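Local coordinates for Lmo2125 protein (Listeria monocytogenes serovar 1/2a, PDB 5TU0) that binds maltose and probably delivers it to a membrane transporter as the extracellular solute-binding lipoprotein of a sugar uptake system, at residues P346-L358 with A376-T389. The protein carries 2 engineered substitutions. Sequence-based numbering, arbitrary orientation.
Sequences PEMSEVWTGAENL and AVKVIEDNVTQKYT
Y388, the first residue beyond the helical turns of 376-387, packs its ring against P346, E347, S349 and E350 at the N-terminal end of segment 346-358. E347 CG sits over one face in a CH-pi contact, 4.1 Å from the ring centroid, while E350 CG meets the edge near the ring plane. P346 CB approaches CE1 obliquely, and the phenol donates from Y388 OH to S349 OG at 2.8 Å. The E347 and Y388 side chains run past each other in opposite directions, the carboxylate tilted against the ring, and a water within hydrogen-bonding distance of E347 OE2 and T389 O may link them.

E350 enters as a knob among I380, N383, V384 and K387. Its CG lies anti to the carbonyl carbon (chi1 -52°), and a bend at chi2 turns the carboxylate toward the extended chain of K387, which passes it at a slant. There K387 NZ closes a salt bridge of 2.9 Å on the syn side of E350 OE1, 32° out of the carboxylate plane. The same oxygen lies 3.3 Å from N383 CB, with the N383 amide turned nearly perpendicular to the carboxylate.

I380 is the reciprocal knob, seated among E350, V351, G354 and A355. With CG1 anti to its carbonyl carbon, the side chain reaches over the glycine, where the absence of a side chain leaves I380 CG1 directly against G354 CA at 3.8 Å. A376 CB presses on G354 O at 3.1 Å and also packs against L358 CB, so small residues let the backbones draw to 5.0 Å between G354 CA and A376 CA.

V351 and L358 also touch F163 and L170 of helix 163-172, and I380 touches I188 of strand 187-189. Together the segments form an antiparallel helical hairpin, axes 8.3 Å apart at 162°, with reciprocal knobs-into-holes packing, at the C-terminal end of this solute-binding protein fold.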
ATOM      1  N   PRO A 346      -7.203  14.221   6.786  1.00 27.28           N
ATOM      2  CA  PRO A 346      -6.385  14.355   8.003  1.00 27.68           C
ATOM      3  C   PRO A 346      -6.744  13.430   9.153  1.00 27.16           C
ATOM      4  O   PRO A 346      -5.845  12.919   9.844  1.00 26.54           O
ATOM      5  CB  PRO A 346      -6.630  15.814   8.422  1.00 29.41           C
ATOM      6  CG  PRO A 346      -6.942  16.505   7.155  1.00 29.85           C
ATOM      7  CD  PRO A 346      -7.788  15.524   6.402  1.00 28.81           C
ATOM      8  N   GLU A 347      -8.042  13.203   9.343  1.00 27.03           N
ATOM      9  CA  GLU A 347      -8.528  12.401  10.463  1.00 26.64           C
ATOM     10  C   GLU A 347      -8.020  10.941  10.460  1.00 25.71           C
ATOM     11  O   GLU A 347      -8.178  10.237  11.450  1.00 25.80           O
ATOM     12  CB  GLU A 347     -10.057  12.426  10.538  1.00 26.95           C
ATOM     13  CG  GLU A 347     -10.689  13.787  10.876  1.00 27.85           C
ATOM     14  CD  GLU A 347     -10.860  14.764   9.721  1.00 29.01           C
ATOM     15  OE1 GLU A 347     -10.364  14.525   8.585  1.00 27.32           O
ATOM     16  OE2 GLU A 347     -11.520  15.808   9.978  1.00 29.34           O
ATOM     17  N   MET A 348      -7.448  10.494   9.345  1.00 25.63           N
ATOM     18  CA  MET A 348      -6.903   9.130   9.247  1.00 25.44           C
ATOM     19  C   MET A 348      -5.779   8.944  10.275  1.00 26.40           C
ATOM     20  O   MET A 348      -5.541   7.840  10.764  1.00 25.56           O
ATOM     21  CB  MET A 348      -6.379   8.851   7.827  1.00 25.08           C
ATOM     22  CG  MET A 348      -5.910   7.420   7.604  1.00 24.86           C
ATOM     23  SD  MET A 348      -7.242   6.216   7.775  1.00 24.34           S
ATOM     24  CE  MET A 348      -6.281   4.706   8.052  1.00 23.59           C
ATOM     25  N   SER A 349      -5.107  10.035  10.624  1.00 27.73           N
ATOM     26  CA  SER A 349      -4.044   9.962  11.618  1.00 28.88           C
ATOM     27  C   SER A 349      -4.531   9.404  12.959  1.00 28.08           C
ATOM     28  O   SER A 349      -3.752   8.796  13.658  1.00 29.15           O
ATOM     29  CB  SER A 349      -3.390  11.335  11.835  1.00 30.97           C
ATOM     30  OG  SER A 349      -4.300  12.229  12.438  1.00 34.35           O
ATOM     31  N   GLU A 350      -5.818   9.572  13.293  1.00 26.75           N
ATOM     32  CA  GLU A 350      -6.360   9.116  14.575  1.00 27.44           C
ATOM     33  C   GLU A 350      -6.758   7.641  14.544  1.00 26.34           C
ATOM     34  O   GLU A 350      -6.906   7.016  15.574  1.00 26.70           O
ATOM     35  CB  GLU A 350      -7.547   9.994  14.981  1.00 27.83           C
ATOM     36  CG  GLU A 350      -7.197  11.483  14.955  1.00 29.35           C
ATOM     37  CD  GLU A 350      -5.946  11.796  15.754  1.00 30.44           C
ATOM     38  OE1 GLU A 350      -5.829  11.317  16.908  1.00 30.83           O
ATOM     39  OE2 GLU A 350      -5.071  12.500  15.215  1.00 32.99           O
ATOM     40  N   VAL A 351      -6.903   7.080  13.356  1.00 25.60           N
ATOM     41  CA  VAL A 351      -7.279   5.677  13.236  1.00 26.19           C
ATOM     42  C   VAL A 351      -6.200   4.707  13.745  1.00 28.41           C
ATOM     43  O   VAL A 351      -6.523   3.723  14.403  1.00 27.05           O
ATOM     44  CB  VAL A 351      -7.668   5.354  11.781  1.00 25.30           C
ATOM     45  CG1 VAL A 351      -7.942   3.861  11.581  1.00 24.87           C
ATOM     46  CG2 VAL A 351      -8.897   6.166  11.391  1.00 25.40           C
ATOM     47  N   TRP A 352      -4.932   5.012  13.469  1.00 30.78           N
ATOM     48  CA  TRP A 352      -3.804   4.093  13.798  1.00 32.94           C
ATOM     49  C   TRP A 352      -3.667   3.620  15.244  1.00 34.17           C
ATOM     50  O   TRP A 352      -3.671   2.413  15.493  1.00 36.20           O
ATOM     51  CB  TRP A 352      -2.482   4.672  13.273  1.00 33.13           C
ATOM     52  CG  TRP A 352      -2.547   4.897  11.800  1.00 32.13           C
ATOM     53  CD1 TRP A 352      -2.591   6.099  11.157  1.00 31.49           C
ATOM     54  CD2 TRP A 352      -2.642   3.889  10.782  1.00 31.02           C
ATOM     55  NE1 TRP A 352      -2.682   5.901   9.801  1.00 31.74           N
ATOM     56  CE2 TRP A 352      -2.720   4.556   9.544  1.00 30.81           C
ATOM     57  CE3 TRP A 352      -2.649   2.480  10.799  1.00 30.90           C
ATOM     58  CZ2 TRP A 352      -2.805   3.874   8.333  1.00 30.27           C
ATOM     59  CZ3 TRP A 352      -2.738   1.796   9.592  1.00 30.55           C
ATOM     60  CH2 TRP A 352      -2.814   2.497   8.373  1.00 31.15           C
ATOM     61  N   THR A 353      -3.583   4.536  16.204  1.00 36.24           N
ATOM     62  CA  THR A 353      -3.458   4.133  17.608  1.00 37.90           C
ATOM     63  C   THR A 353      -4.700   3.402  18.108  1.00 37.34           C
ATOM     64  O   THR A 353      -4.591   2.392  18.823  1.00 38.55           O
ATOM     65  CB  THR A 353      -3.118   5.330  18.520  1.00 40.89           C
ATOM     66  OG1 THR A 353      -4.064   6.385  18.311  1.00 43.72           O
ATOM     67  CG2 THR A 353      -1.737   5.847  18.184  1.00 42.82           C
ATOM     68  N   GLY A 354      -5.879   3.881  17.703  1.00 35.03           N
ATOM     69  CA  GLY A 354      -7.134   3.225  18.076  1.00 32.21           C
ATOM     70  C   GLY A 354      -7.261   1.823  17.483  1.00 30.07           C
ATOM     71  O   GLY A 354      -7.734   0.888  18.164  1.00 29.37           O
ATOM     72  N   ALA A 355      -6.845   1.672  16.222  1.00 27.49           N
ATOM     73  CA  ALA A 355      -6.910   0.379  15.550  1.00 27.59           C
ATOM     74  C   ALA A 355      -5.949  -0.669  16.168  1.00 27.78           C
ATOM     75  O   ALA A 355      -6.260  -1.868  16.128  1.00 26.99           O
ATOM     76  CB  ALA A 355      -6.689   0.526  14.049  1.00 28.01           C
ATOM     77  N   GLU A 356      -4.833  -0.228  16.773  1.00 28.69           N
ATOM     78  CA  GLU A 356      -3.897  -1.156  17.467  1.00 31.21           C
ATOM     79  C   GLU A 356      -4.646  -1.913  18.564  1.00 29.62           C
ATOM     80  O   GLU A 356      -4.613  -3.157  18.618  1.00 29.46           O
ATOM     81  CB  GLU A 356      -2.713  -0.437  18.154  1.00 34.34           C
ATOM     82  CG  GLU A 356      -1.687   0.258  17.280  1.00 37.46           C
ATOM     83  CD  GLU A 356      -0.574   0.945  18.104  1.00 40.26           C
ATOM     84  OE1 GLU A 356      -0.230   0.470  19.219  1.00 41.65           O
ATOM     85  OE2 GLU A 356      -0.038   1.971  17.639  1.00 43.53           O
ATOM     86  N   ASN A 357      -5.314  -1.165  19.444  1.00 28.31           N
ATOM     87  CA  ASN A 357      -6.082  -1.764  20.530  1.00 28.01           C
ATOM     88  C   ASN A 357      -7.205  -2.648  20.025  1.00 27.29           C
ATOM     89  O   ASN A 357      -7.483  -3.702  20.598  1.00 25.80           O
ATOM     90  CB  ASN A 357      -6.726  -0.697  21.414  1.00 29.94           C
ATOM     91  CG  ASN A 357      -5.718   0.219  22.057  1.00 30.79           C
ATOM     92  OD1 ASN A 357      -4.612   0.387  21.564  1.00 32.15           O
ATOM     93  ND2 ASN A 357      -6.102   0.815  23.163  1.00 33.25           N
ATOM     94  N   LEU A 358      -7.870  -2.178  18.977  1.00 26.17           N
ATOM     95  CA  LEU A 358      -8.979  -2.892  18.382  1.00 26.94           C
ATOM     96  C   LEU A 358      -8.598  -4.340  18.065  1.00 26.36           C
ATOM     97  O   LEU A 358      -9.313  -5.272  18.450  1.00 28.19           O
ATOM     98  CB  LEU A 358      -9.458  -2.158  17.125  1.00 27.45           C
ATOM     99  CG  LEU A 358     -10.598  -2.764  16.300  1.00 28.73           C
ATOM    100  CD1 LEU A 358     -11.382  -1.666  15.592  1.00 29.39           C
ATOM    101  CD2 LEU A 358     -10.098  -3.813  15.303  1.00 29.14           C
ATOM    102  N   ALA A 376     -12.319   0.861  20.951  1.00 25.17           N
ATOM    103  CA  ALA A 376     -11.338   1.514  20.085  1.00 24.23           C
ATOM    104  C   ALA A 376     -12.008   2.593  19.226  1.00 24.36           C
ATOM    105  O   ALA A 376     -11.451   3.671  19.050  1.00 23.31           O
ATOM    106  CB  ALA A 376     -10.646   0.492  19.215  1.00 24.09           C
ATOM    107  N   VAL A 377     -13.209   2.328  18.725  1.00 22.89           N
ATOM    108  CA  VAL A 377     -13.892   3.335  17.908  1.00 24.57           C
ATOM    109  C   VAL A 377     -14.203   4.578  18.766  1.00 25.52           C
ATOM    110  O   VAL A 377     -14.102   5.717  18.275  1.00 24.89           O
ATOM    111  CB  VAL A 377     -15.125   2.753  17.199  1.00 24.02           C
ATOM    112  CG1 VAL A 377     -16.006   3.851  16.605  1.00 25.43           C
ATOM    113  CG2 VAL A 377     -14.669   1.786  16.117  1.00 23.93           C
ATOM    114  N   LYS A 378     -14.557   4.372  20.040  1.00 26.92           N
ATOM    115  CA  LYS A 378     -14.817   5.508  20.923  1.00 29.53           C
ATOM    116  C   LYS A 378     -13.532   6.335  21.098  1.00 28.30           C
ATOM    117  O   LYS A 378     -13.590   7.556  21.133  1.00 28.51           O
ATOM    118  CB  LYS A 378     -15.404   5.074  22.281  1.00 32.94           C
ATOM    119  CG  LYS A 378     -15.746   6.258  23.168  1.00 37.46           C
ATOM    120  CD  LYS A 378     -16.725   5.898  24.292  1.00 44.19           C
ATOM    121  CE  LYS A 378     -17.277   7.159  24.950  1.00 47.14           C
ATOM    122  NZ  LYS A 378     -18.429   6.867  25.853  1.00 52.06           N
ATOM    123  N   VAL A 379     -12.384   5.676  21.171  1.00 26.80           N
ATOM    124  CA  VAL A 379     -11.096   6.385  21.282  1.00 27.31           C
ATOM    125  C   VAL A 379     -10.861   7.238  20.031  1.00 25.48           C
ATOM    126  O   VAL A 379     -10.497   8.413  20.120  1.00 23.60           O
ATOM    127  CB  VAL A 379      -9.914   5.406  21.478  1.00 27.53           C
ATOM    128  CG1 VAL A 379      -8.566   6.089  21.299  1.00 28.67           C
ATOM    129  CG2 VAL A 379      -9.986   4.737  22.842  1.00 29.59           C
ATOM    130  N   ILE A 380     -11.087   6.637  18.871  1.00 24.68           N
ATOM    131  CA  ILE A 380     -10.854   7.331  17.603  1.00 25.20           C
ATOM    132  C   ILE A 380     -11.793   8.545  17.458  1.00 25.21           C
ATOM    133  O   ILE A 380     -11.339   9.648  17.151  1.00 25.21           O
ATOM    134  CB  ILE A 380     -11.016   6.352  16.419  1.00 24.71           C
ATOM    135  CG1 ILE A 380      -9.966   5.225  16.508  1.00 25.30           C
ATOM    136  CG2 ILE A 380     -10.890   7.084  15.094  1.00 24.22           C
ATOM    137  CD1 ILE A 380     -10.193   4.098  15.526  1.00 24.93           C
ATOM    138  N   GLU A 381     -13.087   8.318  17.695  1.00 26.29           N
ATOM    139  CA  GLU A 381     -14.135   9.345  17.623  1.00 28.92           C
ATOM    140  C   GLU A 381     -13.833  10.541  18.493  1.00 29.36           C
ATOM    141  O   GLU A 381     -13.999  11.694  18.069  1.00 28.57           O
ATOM    142  CB  GLU A 381     -15.475   8.790  18.105  1.00 32.25           C
ATOM    143  CG  GLU A 381     -16.153   7.855  17.141  1.00 36.10           C
ATOM    144  CD  GLU A 381     -17.451   7.286  17.688  1.00 37.68           C
ATOM    145  OE1 GLU A 381     -17.693   7.327  18.919  1.00 41.67           O
ATOM    146  OE2 GLU A 381     -18.228   6.791  16.863  1.00 42.67           O
ATOM    147  N   ASP A 382     -13.402  10.258  19.718  1.00 28.63           N
ATOM    148  CA  ASP A 382     -13.091  11.309  20.669  1.00 30.93           C
ATOM    149  C   ASP A 382     -11.880  12.098  20.207  1.00 29.69           C
ATOM    150  O   ASP A 382     -11.885  13.318  20.294  1.00 30.41           O
ATOM    151  CB  ASP A 382     -12.935  10.756  22.097  1.00 33.50           C
ATOM    152  CG  ASP A 382     -14.273  10.313  22.705  1.00 37.42           C
ATOM    153  OD1 ASP A 382     -15.335  10.547  22.074  1.00 41.77           O
ATOM    154  OD2 ASP A 382     -14.278   9.729  23.815  1.00 41.25           O
ATOM    155  N   ASN A 383     -10.858  11.413  19.701  1.00 28.62           N
ATOM    156  CA  ASN A 383      -9.677  12.119  19.157  1.00 28.86           C
ATOM    157  C   ASN A 383     -10.023  12.976  17.944  1.00 28.09           C
ATOM    158  O   ASN A 383      -9.513  14.085  17.812  1.00 28.94           O
ATOM    159  CB  ASN A 383      -8.554  11.151  18.817  1.00 28.32           C
ATOM    160  CG  ASN A 383      -7.798  10.691  20.047  1.00 29.95           C
ATOM    161  OD1 ASN A 383      -7.676  11.430  21.026  1.00 32.13           O
ATOM    162  ND2 ASN A 383      -7.258   9.482  19.996  1.00 29.70           N
ATOM    163  N   VAL A 384     -10.885  12.467  17.067  1.00 27.43           N
ATOM    164  CA  VAL A 384     -11.321  13.222  15.887  1.00 28.03           C
ATOM    165  C   VAL A 384     -12.028  14.524  16.319  1.00 29.79           C
ATOM    166  O   VAL A 384     -11.716  15.608  15.812  1.00 31.36           O
ATOM    167  CB  VAL A 384     -12.230  12.363  14.962  1.00 26.81           C
ATOM    168  CG1 VAL A 384     -12.933  13.216  13.916  1.00 28.23           C
ATOM    169  CG2 VAL A 384     -11.426  11.264  14.287  1.00 26.07           C
ATOM    170  N   THR A 385     -12.960  14.401  17.262  1.00 29.87           N
ATOM    171  CA  THR A 385     -13.707  15.534  17.794  1.00 32.27           C
ATOM    172  C   THR A 385     -12.810  16.584  18.441  1.00 33.84           C
ATOM    173  O   THR A 385     -13.000  17.794  18.223  1.00 32.66           O
ATOM    174  CB  THR A 385     -14.733  15.055  18.833  1.00 33.24           C
ATOM    175  OG1 THR A 385     -15.677  14.190  18.188  1.00 32.61           O
ATOM    176  CG2 THR A 385     -15.475  16.231  19.481  1.00 36.31           C
ATOM    177  N   GLN A 386     -11.837  16.115  19.220  1.00 34.07           N
ATOM    178  CA  GLN A 386     -10.895  16.988  19.939  1.00 38.29           C
ATOM    179  C   GLN A 386      -9.864  17.699  19.081  1.00 37.04           C
ATOM    180  O   GLN A 386      -9.532  18.857  19.324  1.00 37.83           O
ATOM    181  CB  GLN A 386     -10.113  16.161  20.962  1.00 41.46           C
ATOM    182  CG  GLN A 386     -10.970  15.559  22.057  1.00 46.22           C
ATOM    183  CD  GLN A 386     -11.367  16.558  23.104  1.00 51.87           C
ATOM    184  OE1 GLN A 386     -12.555  16.729  23.399  1.00 56.50           O
ATOM    185  NE2 GLN A 386     -10.375  17.243  23.668  1.00 55.16           N
ATOM    186  N   LYS A 387      -9.343  17.009  18.085  1.00 35.66           N
ATOM    187  CA  LYS A 387      -8.236  17.556  17.301  1.00 37.84           C
ATOM    188  C   LYS A 387      -8.587  18.171  15.967  1.00 37.19           C
ATOM    189  O   LYS A 387      -7.758  18.871  15.396  1.00 37.32           O
ATOM    190  CB  LYS A 387      -7.209  16.453  17.086  1.00 38.33           C
ATOM    191  CG  LYS A 387      -6.690  15.870  18.391  1.00 39.95           C
ATOM    192  CD  LYS A 387      -5.801  14.678  18.114  1.00 39.56           C
ATOM    193  CE  LYS A 387      -5.385  14.015  19.406  1.00 41.59           C
ATOM    194  NZ  LYS A 387      -4.589  12.797  19.119  1.00 40.53           N
ATOM    195  N   TYR A 388      -9.798  17.931  15.473  1.00 37.55           N
ATOM    196  CA  TYR A 388     -10.191  18.433  14.166  1.00 40.08           C
ATOM    197  C   TYR A 388     -11.509  19.211  14.153  1.00 43.56           C
ATOM    198  O   TYR A 388     -12.419  18.962  14.958  1.00 41.88           O
ATOM    199  CB  TYR A 388     -10.256  17.272  13.177  1.00 38.56           C
ATOM    200  CG  TYR A 388      -8.926  16.610  12.899  1.00 38.90           C
ATOM    201  CD1 TYR A 388      -8.077  17.122  11.929  1.00 39.94           C
ATOM    202  CD2 TYR A 388      -8.521  15.457  13.586  1.00 39.90           C
ATOM    203  CE1 TYR A 388      -6.857  16.528  11.657  1.00 40.44           C
ATOM    204  CE2 TYR A 388      -7.298  14.847  13.299  1.00 39.74           C
ATOM    205  CZ  TYR A 388      -6.479  15.393  12.325  1.00 39.49           C
ATOM    206  OH  TYR A 388      -5.258  14.840  12.011  1.00 43.01           O
ATOM    207  N   THR A 389     -11.588  20.151  13.215  1.00 48.10           N
ATOM    208  CA  THR A 389     -12.760  21.000  13.028  1.00 56.21           C
ATOM    209  C   THR A 389     -13.911  20.198  12.438  1.00 60.34           C
ATOM    210  O   THR A 389     -13.717  19.422  11.497  1.00 59.76           O
ATOM    211  CB  THR A 389     -12.461  22.171  12.055  1.00 58.63           C
ATOM    212  OG1 THR A 389     -11.318  22.902  12.513  1.00 60.15           O
ATOM    213  CG2 THR A 389     -13.665  23.121  11.936  1.00 60.62           C
TER
HETATM  214  O   HOH W   1     -13.748  16.182  11.599  1.00 37.03           O